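Local atomic coordinates of surface glycan binding protein B (Bacteroides ovatus, PDB entry 6E57), a protein that binds mixed-linkage beta-glucan and probably captures this cereal polysaccharide at the cell surface of a gut bacterium for its later use. Residues V77-D82 with Y105-E110; N160-L165 with Q203-N208; V234-S239 with I267-P272; I311-G316 with D415-K420; P358-H363 with V408-Y413. All blocks are in the same frame, centred on the assembly; numbering follows the deposited sequence.

The five contacts follow the chain from the N-terminal part to the glycan-binding end. Contacts 1, 3 and 4 are antiparallel strand pairings with a packed apolar side and a more polar one. Contact 3 is the most buried of them. Contacts 1 and 4 are partly buried, and contact 4 carries a beta bulge. Contact 2 joins a strand to a loop through a bulge, with little apolar packing. Contact 5 is different again: a loop meets a chain corner through histidines, a glutamate and a tyrosine. Contacts 4 and 5 share strand 412-419, and their centres are about 20 Å apart. Contacts 1 and 5 are about 60 Å apart between centres, in keeping with an elongated protein.

Contact 1 (V77-D82 with Y105-E110); sequences VTWFID and YNLKIE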
# COMPACT_ATOMS: atom_id res chain seq x y z
N VAL A 77 -19.58 27.91 -16.13
CA VAL A 77 -18.68 26.97 -15.48
C VAL A 77 -19.50 25.76 -15.01
O VAL A 77 -20.58 25.90 -14.44
CB VAL A 77 -17.89 27.63 -14.33
CG1 VAL A 77 -17.52 29.07 -14.66
CG2 VAL A 77 -18.62 27.57 -13.00
N THR A 78 -18.96 24.56 -15.26
CA THR A 78 -19.56 23.29 -14.86
C THR A 78 -18.63 22.60 -13.85
O THR A 78 -17.41 22.65 -13.97
CB THR A 78 -19.83 22.40 -16.08
OG1 THR A 78 -20.52 23.18 -17.05
CG2 THR A 78 -20.65 21.18 -15.74
N TRP A 79 -19.24 21.96 -12.85
CA TRP A 79 -18.51 21.26 -11.80
C TRP A 79 -18.74 19.75 -11.94
O TRP A 79 -19.85 19.31 -12.25
CB TRP A 79 -18.94 21.78 -10.42
CG TRP A 79 -18.89 23.27 -10.28
CD1 TRP A 79 -19.81 24.17 -10.75
CD2 TRP A 79 -17.89 24.05 -9.60
NE1 TRP A 79 -19.44 25.45 -10.42
CE2 TRP A 79 -18.26 25.41 -9.72
CE3 TRP A 79 -16.71 23.74 -8.92
CZ2 TRP A 79 -17.51 26.44 -9.18
CZ3 TRP A 79 -15.96 24.76 -8.38
CH2 TRP A 79 -16.35 26.10 -8.51
N PHE A 80 -17.68 18.98 -11.70
CA PHE A 80 -17.72 17.52 -11.77
C PHE A 80 -17.08 16.92 -10.51
O PHE A 80 -15.92 17.21 -10.21
CB PHE A 80 -16.99 17.02 -13.02
CG PHE A 80 -17.60 17.46 -14.33
CD1 PHE A 80 -17.35 18.72 -14.84
CD2 PHE A 80 -18.38 16.59 -15.07
CE1 PHE A 80 -17.90 19.11 -16.06
CE2 PHE A 80 -18.93 16.98 -16.29
CZ PHE A 80 -18.69 18.24 -16.78
N ILE A 81 -17.85 16.09 -9.79
CA ILE A 81 -17.35 15.29 -8.67
C ILE A 81 -17.22 13.83 -9.15
O ILE A 81 -18.22 13.21 -9.53
CB ILE A 81 -18.28 15.41 -7.44
CG1 ILE A 81 -18.45 16.86 -6.97
CG2 ILE A 81 -17.81 14.51 -6.31
CD1 ILE A 81 -17.22 17.45 -6.33
N ASP A 82 -15.99 13.31 -9.13
CA ASP A 82 -15.63 11.97 -9.62
C ASP A 82 -16.19 11.76 -11.03
O ASP A 82 -16.77 10.72 -11.33
CB ASP A 82 -16.13 10.88 -8.66
CG ASP A 82 -15.39 10.82 -7.33
OD1 ASP A 82 -14.29 11.40 -7.23
OD2 ASP A 82 -15.93 10.18 -6.40
N TYR A 105 -12.29 12.94 -3.13
CA TYR A 105 -13.07 13.12 -4.35
C TYR A 105 -12.22 13.82 -5.42
O TYR A 105 -11.42 14.70 -5.11
CB TYR A 105 -14.30 13.98 -4.07
CG TYR A 105 -15.27 13.38 -3.08
CD1 TYR A 105 -15.11 13.56 -1.72
CD2 TYR A 105 -16.36 12.64 -3.51
CE1 TYR A 105 -15.99 13.01 -0.81
CE2 TYR A 105 -17.26 12.09 -2.62
CZ TYR A 105 -17.07 12.27 -1.26
OH TYR A 105 -17.96 11.72 -0.38
N ASN A 106 -12.44 13.43 -6.68
CA ASN A 106 -11.91 14.16 -7.82
C ASN A 106 -12.87 15.30 -8.16
O ASN A 106 -14.06 15.08 -8.35
CB ASN A 106 -11.69 13.23 -9.02
CG ASN A 106 -11.16 13.97 -10.23
OD1 ASN A 106 -11.90 14.69 -10.90
ND2 ASN A 106 -9.88 13.81 -10.51
N LEU A 107 -12.33 16.53 -8.22
CA LEU A 107 -13.09 17.73 -8.60
C LEU A 107 -12.52 18.29 -9.90
O LEU A 107 -11.32 18.57 -9.97
CB LEU A 107 -13.00 18.76 -7.47
CG LEU A 107 -13.63 20.12 -7.78
CD1 LEU A 107 -15.12 19.98 -8.06
CD2 LEU A 107 -13.40 21.10 -6.63
N LYS A 108 -13.38 18.45 -10.92
CA LYS A 108 -13.04 19.15 -12.15
C LYS A 108 -13.86 20.44 -12.23
O LYS A 108 -15.07 20.42 -11.97
CB LYS A 108 -13.30 18.28 -13.39
CG LYS A 108 -12.27 17.19 -13.65
CD LYS A 108 -12.62 16.29 -14.83
CE LYS A 108 -11.78 15.03 -14.89
NZ LYS A 108 -12.16 14.06 -13.83
N ILE A 109 -13.18 21.54 -12.57
CA ILE A 109 -13.80 22.84 -12.81
C ILE A 109 -13.61 23.19 -14.29
O ILE A 109 -12.51 23.57 -14.70
CB ILE A 109 -13.19 23.92 -11.89
CG1 ILE A 109 -13.26 23.51 -10.41
CG2 ILE A 109 -13.84 25.27 -12.13
CD1 ILE A 109 -12.44 24.39 -9.49
N GLU A 110 -14.68 23.05 -15.08
CA GLU A 110 -14.64 23.32 -16.51
C GLU A 110 -15.34 24.66 -16.79
O GLU A 110 -16.53 24.80 -16.53
CB GLU A 110 -15.29 22.18 -17.29
CG GLU A 110 -14.50 20.88 -17.20
CD GLU A 110 -14.84 19.83 -18.24
OE1 GLU A 110 -15.55 20.17 -19.22
OE2 GLU A 110 -14.40 18.68 -18.08
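W79 and I109 hold their first branches anti to the carbonyl carbon (chi1 -51° and -54°), which lays indole and isoleucine side by side, pointing the same way. They form a non-hydrogen-bonded pair in the antiparallel ladder of strands 75-81 and 103-113, part of a five-stranded sheet consistent with an immunoglobulin-like sandwich. W79 CZ3 touches I109 CG1 at 3.6 Å. L107 CD1 comes to the edge of the indole and also meets I81 CD1 at 3.7 Å. L67 of strand 63-70 packs on both W79 and I109, so this face is the inner one. W79 NE1 is bonded to D93 O.

The other face carries T78, F80, K108 and E110. F80 CE1 lies 3.8 Å from E110 CD, with ring and carboxylate planes 34° apart. K108 NZ bonds N106 OD1 at 3.0 Å within its own strand, and N106 ND2 goes on to E122. T78 with E110 and F80 with K108 each exchange two backbone bonds.

D82 leaves the strand but prolongs the ladder. Its N gives a bond to N106 O at 2.7 Å. D82 OD2 forms a salt bridge with R199. D82 OD1 stands in for a backbone acceptor and takes N106 N at 2.8 Å.

Contact 2 (N160-L165 with Q203-N208); sequences NVTAIL and QDADGN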
# COMPACT_ATOMS: atom_id res chain seq x y z
N ASN A 160 -20.99 0.10 14.84
CA ASN A 160 -22.26 0.81 14.67
C ASN A 160 -22.96 0.40 13.37
O ASN A 160 -24.18 0.53 13.26
CB ASN A 160 -22.07 2.32 14.69
CG ASN A 160 -21.60 2.86 16.02
OD1 ASN A 160 -21.44 2.11 16.98
ND2 ASN A 160 -21.38 4.16 16.09
N VAL A 161 -22.19 -0.09 12.38
CA VAL A 161 -22.67 -0.27 11.01
C VAL A 161 -23.58 -1.50 10.93
O VAL A 161 -23.16 -2.61 11.25
CB VAL A 161 -21.49 -0.40 10.03
CG1 VAL A 161 -21.97 -0.52 8.59
CG2 VAL A 161 -20.50 0.75 10.16
N THR A 162 -24.82 -1.30 10.46
CA THR A 162 -25.79 -2.39 10.26
C THR A 162 -25.92 -2.75 8.77
O THR A 162 -26.42 -3.82 8.44
CB THR A 162 -27.17 -2.03 10.84
OG1 THR A 162 -27.57 -0.77 10.29
CG2 THR A 162 -27.16 -1.95 12.35
N ALA A 163 -25.46 -1.86 7.88
CA ALA A 163 -25.48 -2.13 6.44
C ALA A 163 -24.38 -1.33 5.73
O ALA A 163 -24.01 -0.23 6.15
CB ALA A 163 -26.84 -1.82 5.87
N ILE A 164 -23.87 -1.91 4.64
CA ILE A 164 -22.97 -1.24 3.71
C ILE A 164 -23.66 -1.18 2.35
O ILE A 164 -24.21 -2.18 1.90
CB ILE A 164 -21.61 -1.96 3.62
CG1 ILE A 164 -20.93 -2.08 4.99
CG2 ILE A 164 -20.71 -1.27 2.60
CD1 ILE A 164 -19.79 -3.07 5.02
N LEU A 165 -23.61 -0.01 1.70
CA LEU A 165 -24.16 0.19 0.37
C LEU A 165 -23.02 0.13 -0.65
O LEU A 165 -22.01 0.83 -0.51
CB LEU A 165 -24.89 1.54 0.31
CG LEU A 165 -25.96 1.77 1.38
CD1 LEU A 165 -26.65 3.11 1.18
CD2 LEU A 165 -26.98 0.64 1.41
N GLN A 203 -24.08 2.53 6.87
CA GLN A 203 -25.42 2.92 7.33
C GLN A 203 -25.63 2.47 8.78
O GLN A 203 -25.27 1.36 9.16
CB GLN A 203 -26.49 2.33 6.40
CG GLN A 203 -27.91 2.63 6.84
CD GLN A 203 -28.90 2.55 5.71
OE1 GLN A 203 -28.80 3.27 4.72
NE2 GLN A 203 -29.87 1.66 5.84
N ASP A 204 -26.23 3.37 9.58
CA ASP A 204 -26.60 3.13 10.99
C ASP A 204 -27.90 2.32 11.07
O ASP A 204 -28.57 2.10 10.06
CB ASP A 204 -26.82 4.45 11.73
CG ASP A 204 -25.63 4.95 12.52
OD1 ASP A 204 -24.71 4.15 12.78
OD2 ASP A 204 -25.63 6.15 12.88
N ALA A 205 -28.25 1.92 12.29
CA ALA A 205 -29.55 1.34 12.62
C ALA A 205 -30.63 2.44 12.61
O ALA A 205 -31.80 2.15 12.36
CB ALA A 205 -29.49 0.65 13.95
N ASP A 206 -30.22 3.67 12.92
CA ASP A 206 -31.06 4.87 12.85
C ASP A 206 -31.38 5.22 11.39
O ASP A 206 -32.47 5.70 11.10
CB ASP A 206 -30.40 6.06 13.54
CG ASP A 206 -30.32 5.93 15.05
OD1 ASP A 206 -30.31 4.78 15.53
OD2 ASP A 206 -30.29 6.97 15.72
N GLY A 207 -30.42 4.98 10.49
CA GLY A 207 -30.57 5.27 9.06
C GLY A 207 -29.52 6.25 8.54
O GLY A 207 -29.45 6.47 7.33
N ASN A 208 -28.72 6.82 9.45
CA ASN A 208 -27.67 7.77 9.11
C ASN A 208 -26.61 7.10 8.23
O ASN A 208 -26.34 5.90 8.38
CB ASN A 208 -27.00 8.36 10.36
CG ASN A 208 -27.98 9.05 11.28
OD1 ASN A 208 -28.83 9.82 10.83
ND2 ASN A 208 -27.87 8.78 12.57
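Q203 O draws donors from two successive residues. T162 N gives the firm bond, at 3.0 Å and nearly in line with the carbonyl. A163 N adds a weak one at 3.5 Å. The return bond, Q203 N to A163 O, is 2.9 Å long and closes the pair.

T162 OG1 sits between its backbone N and carbonyl carbon (chi1 54°), which turns the hydroxyl over the loop. There it lies 3.0 Å from D204 O. The methyl of T162 also faces the loop and meets A205 CB, CG2 to CB 3.8 Å. A163 and Q203 send their CB atoms to the same face of the sheet, 4.2 Å apart. Q203 runs out extended along that face until OE1 comes near L165 CD1. Its amide oxygen is held by Q209 NE2.

V161 faces away from the loop, onto L185 and L202. The loop is closed on itself by D204 N to N208 O, 2.8 Å. D204 OD2 is bonded to Y210 OH, in the strand that follows.

T162 and A163 facing one residue, Q203, make a classic beta bulge. It lies where the start of strand 163-166 pairs with the end of strand 196-203, just before the turn to strand 209-217, in a five-stranded sheet consistent with an immunoglobulin-like domain.

Contact 3 (V234-S239 with I267-P272); sequences VDWTIS and ITLTCP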
# COMPACT_ATOMS: atom_id res chain seq x y z
N VAL A 234 14.27 -21.36 -3.08
CA VAL A 234 13.60 -21.44 -1.76
C VAL A 234 12.16 -20.94 -1.91
O VAL A 234 11.77 -20.41 -2.95
CB VAL A 234 14.35 -20.66 -0.66
CG1 VAL A 234 15.85 -20.95 -0.67
CG2 VAL A 234 14.10 -19.16 -0.72
N ASP A 235 11.39 -21.13 -0.84
CA ASP A 235 9.97 -20.79 -0.77
C ASP A 235 9.79 -19.29 -1.03
O ASP A 235 10.60 -18.46 -0.61
CB ASP A 235 9.34 -21.22 0.56
CG ASP A 235 8.90 -22.67 0.60
OD1 ASP A 235 8.17 -23.09 -0.31
OD2 ASP A 235 9.30 -23.38 1.55
N TRP A 236 8.69 -18.97 -1.72
CA TRP A 236 8.35 -17.64 -2.18
C TRP A 236 6.83 -17.47 -2.04
O TRP A 236 6.08 -18.21 -2.66
CB TRP A 236 8.82 -17.46 -3.63
CG TRP A 236 8.60 -16.11 -4.23
CD1 TRP A 236 8.38 -14.93 -3.57
CD2 TRP A 236 8.64 -15.78 -5.64
NE1 TRP A 236 8.25 -13.90 -4.47
CE2 TRP A 236 8.41 -14.39 -5.74
CE3 TRP A 236 8.83 -16.52 -6.81
CZ2 TRP A 236 8.36 -13.73 -6.97
CZ3 TRP A 236 8.79 -15.87 -8.02
CH2 TRP A 236 8.56 -14.49 -8.10
N THR A 237 6.41 -16.53 -1.18
CA THR A 237 4.99 -16.33 -0.89
C THR A 237 4.52 -15.00 -1.50
O THR A 237 5.10 -13.95 -1.25
CB THR A 237 4.72 -16.40 0.62
OG1 THR A 237 5.05 -17.73 1.04
CG2 THR A 237 3.28 -16.10 0.98
N ILE A 238 3.45 -15.10 -2.30
CA ILE A 238 2.87 -14.01 -3.07
C ILE A 238 1.42 -13.81 -2.62
O ILE A 238 0.70 -14.79 -2.41
CB ILE A 238 3.00 -14.32 -4.57
CG1 ILE A 238 4.44 -14.15 -5.05
CG2 ILE A 238 2.03 -13.50 -5.40
CD1 ILE A 238 4.69 -14.70 -6.44
N SER A 239 1.00 -12.54 -2.48
CA SER A 239 -0.31 -12.17 -1.94
C SER A 239 -1.13 -11.43 -3.01
O SER A 239 -0.63 -10.53 -3.66
CB SER A 239 -0.17 -11.34 -0.70
OG SER A 239 0.41 -12.10 0.34
N ILE A 267 -0.43 -17.49 -2.40
CA ILE A 267 0.17 -18.63 -3.10
C ILE A 267 1.66 -18.66 -2.77
O ILE A 267 2.32 -17.62 -2.72
CB ILE A 267 -0.10 -18.54 -4.62
CG1 ILE A 267 0.20 -19.85 -5.33
CG2 ILE A 267 0.65 -17.38 -5.25
CD1 ILE A 267 -0.35 -19.92 -6.74
N THR A 268 2.18 -19.87 -2.50
CA THR A 268 3.60 -20.10 -2.20
C THR A 268 4.17 -21.13 -3.18
O THR A 268 3.58 -22.19 -3.38
CB THR A 268 3.80 -20.57 -0.75
OG1 THR A 268 3.17 -19.61 0.11
CG2 THR A 268 5.25 -20.72 -0.36
N LEU A 269 5.33 -20.81 -3.77
CA LEU A 269 6.01 -21.67 -4.74
C LEU A 269 7.51 -21.72 -4.42
O LEU A 269 7.97 -21.00 -3.53
CB LEU A 269 5.75 -21.14 -6.16
CG LEU A 269 6.41 -19.81 -6.53
CD1 LEU A 269 6.73 -19.76 -8.02
CD2 LEU A 269 5.55 -18.63 -6.14
N THR A 270 8.25 -22.57 -5.14
CA THR A 270 9.71 -22.58 -5.09
C THR A 270 10.25 -21.75 -6.26
O THR A 270 10.12 -22.14 -7.42
CB THR A 270 10.27 -24.01 -5.14
OG1 THR A 270 9.63 -24.79 -4.13
CG2 THR A 270 11.77 -24.07 -4.94
N CYS A 271 10.83 -20.59 -5.94
CA CYS A 271 11.47 -19.75 -6.94
C CYS A 271 12.54 -20.57 -7.66
O CYS A 271 13.42 -21.13 -7.01
CB CYS A 271 12.10 -18.51 -6.32
SG CYS A 271 13.16 -17.60 -7.47
N PRO A 272 12.48 -20.69 -9.01
CA PRO A 272 13.42 -21.53 -9.75
C PRO A 272 14.88 -21.07 -9.68
O PRO A 272 15.18 -20.00 -9.13
CB PRO A 272 12.89 -21.49 -11.19
CG PRO A 272 12.08 -20.21 -11.26
CD PRO A 272 11.49 -20.04 -9.88
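W236 and L269 lie side by side on the tightly packed face of the antiparallel pair of strands 235-240 and 266-270, where I238, I267 and C271 join them. W236 CG is anti to the backbone N (chi1 -177°), which carries the indole along L269 toward C271. W236 CE3 meets L269 CD2 at 4.0 Å and C271 CB at 3.9 Å. The C271 sulfur lies obliquely to the ring, with SG 5.2 Å from the centroid of the six-membered part of W236. I238 CD1 sits over one face of the indole, offset toward its rim, and touches L269 CD2 as well. Beyond the two strands, A230 and I251 pack on W236, and its NE1 is bonded to G226 O.

The opposite face is looser and more polar. D235, T237 and T270 are exposed there. T237 and T268, a non-hydrogen-bonded pair, link their hydroxyls, OG1 to OG1, at 2.8 Å. D235 OD1 lies 3.8 Å from T268 CG2. A valine in place of T268 would probably leave the T237 hydroxyl without this partner across the strands.

Backbone bonds tie W236 to L269 and I238 to I267 in both directions. C271 N to V234 O, 3.1 Å, adds one where the ladder ends. The chemistry implies a two-sided pairing: indole, aliphatic carbon and sulfur face the interior, and one hydroxyl pair, buried T268 with exposed T237, links the strands on the side where D235 and T270 are exposed.

Contact 4 (I311-G316 with D415-K420); sequences ITLWSG and DLVTVK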
# COMPACT_ATOMS: atom_id res chain seq x y z
N ILE A 311 23.36 -16.83 0.80
CA ILE A 311 24.56 -17.57 1.19
C ILE A 311 24.56 -17.73 2.71
O ILE A 311 24.34 -16.76 3.43
CB ILE A 311 25.84 -16.84 0.70
CG1 ILE A 311 25.92 -16.78 -0.83
CG2 ILE A 311 27.08 -17.47 1.31
CD1 ILE A 311 25.50 -15.44 -1.42
N THR A 312 24.83 -18.95 3.18
CA THR A 312 24.93 -19.24 4.61
C THR A 312 26.35 -18.94 5.09
O THR A 312 27.31 -19.48 4.55
CB THR A 312 24.55 -20.69 4.91
OG1 THR A 312 23.20 -20.89 4.51
CG2 THR A 312 24.70 -21.04 6.38
N LEU A 313 26.47 -18.08 6.11
CA LEU A 313 27.76 -17.71 6.67
C LEU A 313 28.05 -18.56 7.91
O LEU A 313 29.19 -18.88 8.18
CB LEU A 313 27.75 -16.22 7.02
CG LEU A 313 27.63 -15.27 5.83
CD1 LEU A 313 27.63 -13.82 6.31
CD2 LEU A 313 28.74 -15.50 4.83
N TRP A 314 27.00 -18.91 8.66
CA TRP A 314 27.15 -19.70 9.87
C TRP A 314 25.82 -20.36 10.24
O TRP A 314 24.76 -19.80 9.97
CB TRP A 314 27.67 -18.81 11.01
CG TRP A 314 27.91 -19.54 12.29
CD1 TRP A 314 29.09 -20.07 12.73
CD2 TRP A 314 26.94 -19.83 13.31
NE1 TRP A 314 28.91 -20.67 13.95
CE2 TRP A 314 27.60 -20.54 14.33
CE3 TRP A 314 25.57 -19.57 13.45
CZ2 TRP A 314 26.95 -20.98 15.48
CZ3 TRP A 314 24.92 -20.01 14.58
CH2 TRP A 314 25.61 -20.71 15.58
N SER A 315 25.91 -21.52 10.88
CA SER A 315 24.77 -22.33 11.29
C SER A 315 25.05 -22.97 12.66
O SER A 315 26.19 -23.34 12.94
CB SER A 315 24.48 -23.37 10.25
OG SER A 315 23.28 -24.06 10.55
N GLY A 316 24.02 -23.09 13.50
CA GLY A 316 24.15 -23.73 14.82
C GLY A 316 23.09 -23.27 15.80
O GLY A 316 21.95 -23.01 15.42
N ASP A 415 20.94 -18.79 15.48
CA ASP A 415 20.69 -20.09 14.85
C ASP A 415 21.19 -20.11 13.40
O ASP A 415 21.56 -21.17 12.89
CB ASP A 415 19.21 -20.45 14.91
CG ASP A 415 18.66 -20.64 16.32
OD1 ASP A 415 19.38 -21.22 17.15
OD2 ASP A 415 17.51 -20.20 16.56
N LEU A 416 21.16 -18.95 12.72
CA LEU A 416 21.61 -18.85 11.32
C LEU A 416 22.07 -17.41 11.03
O LEU A 416 21.52 -16.45 11.56
CB LEU A 416 20.46 -19.26 10.40
CG LEU A 416 20.85 -19.61 8.97
CD1 LEU A 416 21.55 -20.96 8.91
CD2 LEU A 416 19.63 -19.62 8.06
N VAL A 417 23.09 -17.28 10.18
CA VAL A 417 23.49 -16.00 9.60
C VAL A 417 23.68 -16.20 8.10
O VAL A 417 24.46 -17.07 7.69
CB VAL A 417 24.76 -15.43 10.26
CG1 VAL A 417 25.13 -14.08 9.67
CG2 VAL A 417 24.63 -15.34 11.77
N THR A 418 22.97 -15.40 7.30
CA THR A 418 23.04 -15.46 5.84
C THR A 418 23.31 -14.06 5.28
O THR A 418 23.17 -13.06 5.98
CB THR A 418 21.76 -16.04 5.24
OG1 THR A 418 20.71 -15.08 5.38
CG2 THR A 418 21.35 -17.35 5.88
N VAL A 419 23.70 -14.02 4.00
CA VAL A 419 23.89 -12.78 3.25
C VAL A 419 23.41 -13.03 1.81
O VAL A 419 23.49 -14.16 1.33
CB VAL A 419 25.35 -12.31 3.30
CG1 VAL A 419 26.30 -13.33 2.68
CG2 VAL A 419 25.53 -10.95 2.64
N LYS A 420 22.92 -11.98 1.14
CA LYS A 420 22.51 -12.08 -0.28
C LYS A 420 22.85 -10.78 -1.02
O LYS A 420 22.56 -9.69 -0.55
CB LYS A 420 21.02 -12.43 -0.38
CG LYS A 420 20.06 -11.48 0.32
CD LYS A 420 18.63 -11.97 0.30
CE LYS A 420 17.68 -11.10 1.09
NZ LYS A 420 16.35 -11.73 1.25
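L313 N and W314 N both bond V417 O. The first bond is the shorter, at 2.7 Å. The second is 3.3 Å long and meets the oxygen in the carbonyl plane, on a lone pair. V417 N answers with a bond to W314 O at 3.0 Å. Toward the C-terminal end of 415-420, I311 and V419 exchange two backbone bonds. At the other end G316 N reaches D415 O at 3.2 Å, from 43° above the carbonyl plane. The D415 carboxylate is fixed by H317 and S355.

G316 N also lies over one face of the W314 ring, offset toward the rim. L416 N lies at the edge of the same ring, near its plane, and F333 meets it edge-to-face.

L313 carries the apolar packing. Its CG is anti to the carbonyl carbon (chi1 -65°), which spreads both methyls against V419. L313 CD1 and CD2 are each 3.9 Å from V419 CG1, and CD1 also approaches V417 CG1 at 4.2 Å. With only a methyl group at this position, as in alanine, the side chains of V417 and V419 would probably be left with a gap beside them. L350 and I336 close in on this leucine from outside. On the other face the T312 and L416 side chains cross at about a right angle, with CG2 of T312 4.0 Å from CD1 of L416.

L313 and W314 opposite V417 form a classic beta bulge in the antiparallel pairing of strands 299-315 and 412-419. At G316 the chain turns a corner into strand 317-321, which leads to the glycan-pocket residues W322 and D323.

Contact 5 (P358-H363 with V408-Y413); sequences PTAEYH and VGHGYY
H363 and G411 make the firmer of two hydrogen bonds across this contact. H363 ND1 donates to G411 O at 2.8 Å, with the oxygen close to the imidazole plane and the bond nearly straight (164°). The second bond is weak: H410 NE2 to E361 OE1, 3.2 Å. E361 OE1 lies in the plane of the H410 ring, but the carboxylate stands almost perpendicular to that ring, at 87°. The other nitrogen of H410, ND1, is bonded to S321 OG, so both ring nitrogens have partners, NE2 a weak one.

The aromatic contact is between Y362 and H410. H410 CD2 sits over one face of the phenol ring, offset toward its rim and 3.5 Å from Y362 CZ. The two centroids are 4.6 Å apart. H410 CG is anti to its backbone N (chi1 176°), which carries the imidazole across to the tyrosine. The hydroxyl of Y362 is bonded to W322 NE1.

Close packing round G411 completes the contact: A360 CB rests on G411 CA at 3.7 Å. G411 has a positive phi, and a side chain here would run into Y362 O. H363 CA makes a CH...O contact with H410 O.

H410 also touches D323 and lies about 3 Å from a bound phosphate, probably from the crystallisation liquor. The Y362 side chain is about 5 Å from a bound glucose. Y362 and H410 touch the glycan-pocket residues W322 and D323, which is consistent with a second shell next to the beta-glucan site.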
# COMPACT_ATOMS: atom_id res chain seq x y z
N PRO A 358 13.41 -19.56 26.60
CA PRO A 358 12.22 -19.40 27.44
C PRO A 358 12.46 -19.09 28.93
O PRO A 358 11.73 -18.30 29.51
CB PRO A 358 11.51 -20.76 27.29
CG PRO A 358 11.88 -21.18 25.88
CD PRO A 358 13.32 -20.75 25.74
N THR A 359 13.50 -19.68 29.53
CA THR A 359 13.79 -19.53 30.96
C THR A 359 14.40 -18.15 31.26
O THR A 359 14.47 -17.75 32.42
CB THR A 359 14.72 -20.63 31.48
OG1 THR A 359 15.96 -20.53 30.77
CG2 THR A 359 14.14 -22.01 31.31
N ALA A 360 14.85 -17.44 30.22
CA ALA A 360 15.49 -16.14 30.36
C ALA A 360 14.45 -15.07 30.75
O ALA A 360 13.33 -15.04 30.24
CB ALA A 360 16.21 -15.76 29.10
N GLU A 361 14.89 -14.17 31.63
CA GLU A 361 14.07 -13.14 32.27
C GLU A 361 13.61 -12.10 31.23
O GLU A 361 12.49 -11.60 31.32
CB GLU A 361 14.86 -12.55 33.45
CG GLU A 361 16.32 -12.17 33.13
CD GLU A 361 17.43 -13.17 33.42
OE1 GLU A 361 17.48 -14.23 32.76
OE2 GLU A 361 18.28 -12.88 34.28
N TYR A 362 14.45 -11.79 30.23
CA TYR A 362 14.13 -10.86 29.11
C TYR A 362 14.98 -11.21 27.88
O TYR A 362 15.91 -12.00 27.97
CB TYR A 362 14.37 -9.41 29.52
CG TYR A 362 15.82 -9.07 29.76
CD1 TYR A 362 16.40 -9.29 31.00
CD2 TYR A 362 16.61 -8.56 28.74
CE1 TYR A 362 17.74 -9.00 31.23
CE2 TYR A 362 17.95 -8.27 28.96
CZ TYR A 362 18.52 -8.49 30.20
OH TYR A 362 19.83 -8.21 30.44
N HIS A 363 14.68 -10.58 26.74
CA HIS A 363 15.38 -10.86 25.48
C HIS A 363 15.72 -9.55 24.75
O HIS A 363 14.81 -8.86 24.26
CB HIS A 363 14.56 -11.81 24.60
CG HIS A 363 13.76 -12.80 25.38
ND1 HIS A 363 14.29 -13.98 25.83
CD2 HIS A 363 12.47 -12.79 25.78
CE1 HIS A 363 13.37 -14.65 26.49
NE2 HIS A 363 12.25 -13.95 26.47
N VAL A 408 25.34 -9.26 20.13
CA VAL A 408 25.47 -8.94 21.53
C VAL A 408 24.05 -8.92 22.13
O VAL A 408 23.08 -8.80 21.39
CB VAL A 408 26.21 -7.59 21.65
CG1 VAL A 408 25.75 -6.75 22.83
CG2 VAL A 408 27.71 -7.79 21.67
N GLY A 409 23.95 -9.07 23.46
CA GLY A 409 22.66 -8.99 24.15
C GLY A 409 22.52 -10.07 25.22
O GLY A 409 23.51 -10.51 25.81
N HIS A 410 21.26 -10.48 25.47
CA HIS A 410 20.93 -11.44 26.52
C HIS A 410 19.67 -12.24 26.15
O HIS A 410 18.74 -11.71 25.58
CB HIS A 410 20.74 -10.72 27.86
CG HIS A 410 20.30 -11.62 28.97
ND1 HIS A 410 21.19 -12.40 29.67
CD2 HIS A 410 19.08 -11.86 29.49
CE1 HIS A 410 20.54 -13.09 30.58
NE2 HIS A 410 19.24 -12.78 30.49
N GLY A 411 19.68 -13.53 26.50
CA GLY A 411 18.49 -14.37 26.56
C GLY A 411 18.00 -14.81 25.20
O GLY A 411 16.78 -14.98 25.00
N TYR A 412 18.93 -15.03 24.26
CA TYR A 412 18.58 -15.52 22.93
C TYR A 412 19.73 -16.36 22.37
O TYR A 412 20.84 -16.36 22.91
CB TYR A 412 18.23 -14.37 21.99
CG TYR A 412 19.41 -13.58 21.48
CD1 TYR A 412 19.92 -12.51 22.22
CD2 TYR A 412 20.02 -13.87 20.27
CE1 TYR A 412 21.00 -11.77 21.76
CE2 TYR A 412 21.10 -13.14 19.81
CZ TYR A 412 21.59 -12.09 20.55
OH TYR A 412 22.65 -11.35 20.11
N TYR A 413 19.43 -17.07 21.28
CA TYR A 413 20.38 -17.89 20.55
C TYR A 413 20.47 -17.38 19.12
O TYR A 413 19.46 -16.96 18.56
CB TYR A 413 19.94 -19.35 20.51
CG TYR A 413 19.85 -20.05 21.84
CD1 TYR A 413 18.68 -20.02 22.59
CD2 TYR A 413 20.92 -20.78 22.34
CE1 TYR A 413 18.59 -20.67 23.81
CE2 TYR A 413 20.84 -21.45 23.55
CZ TYR A 413 19.67 -21.39 24.29
OH TYR A 413 19.58 -22.05 25.48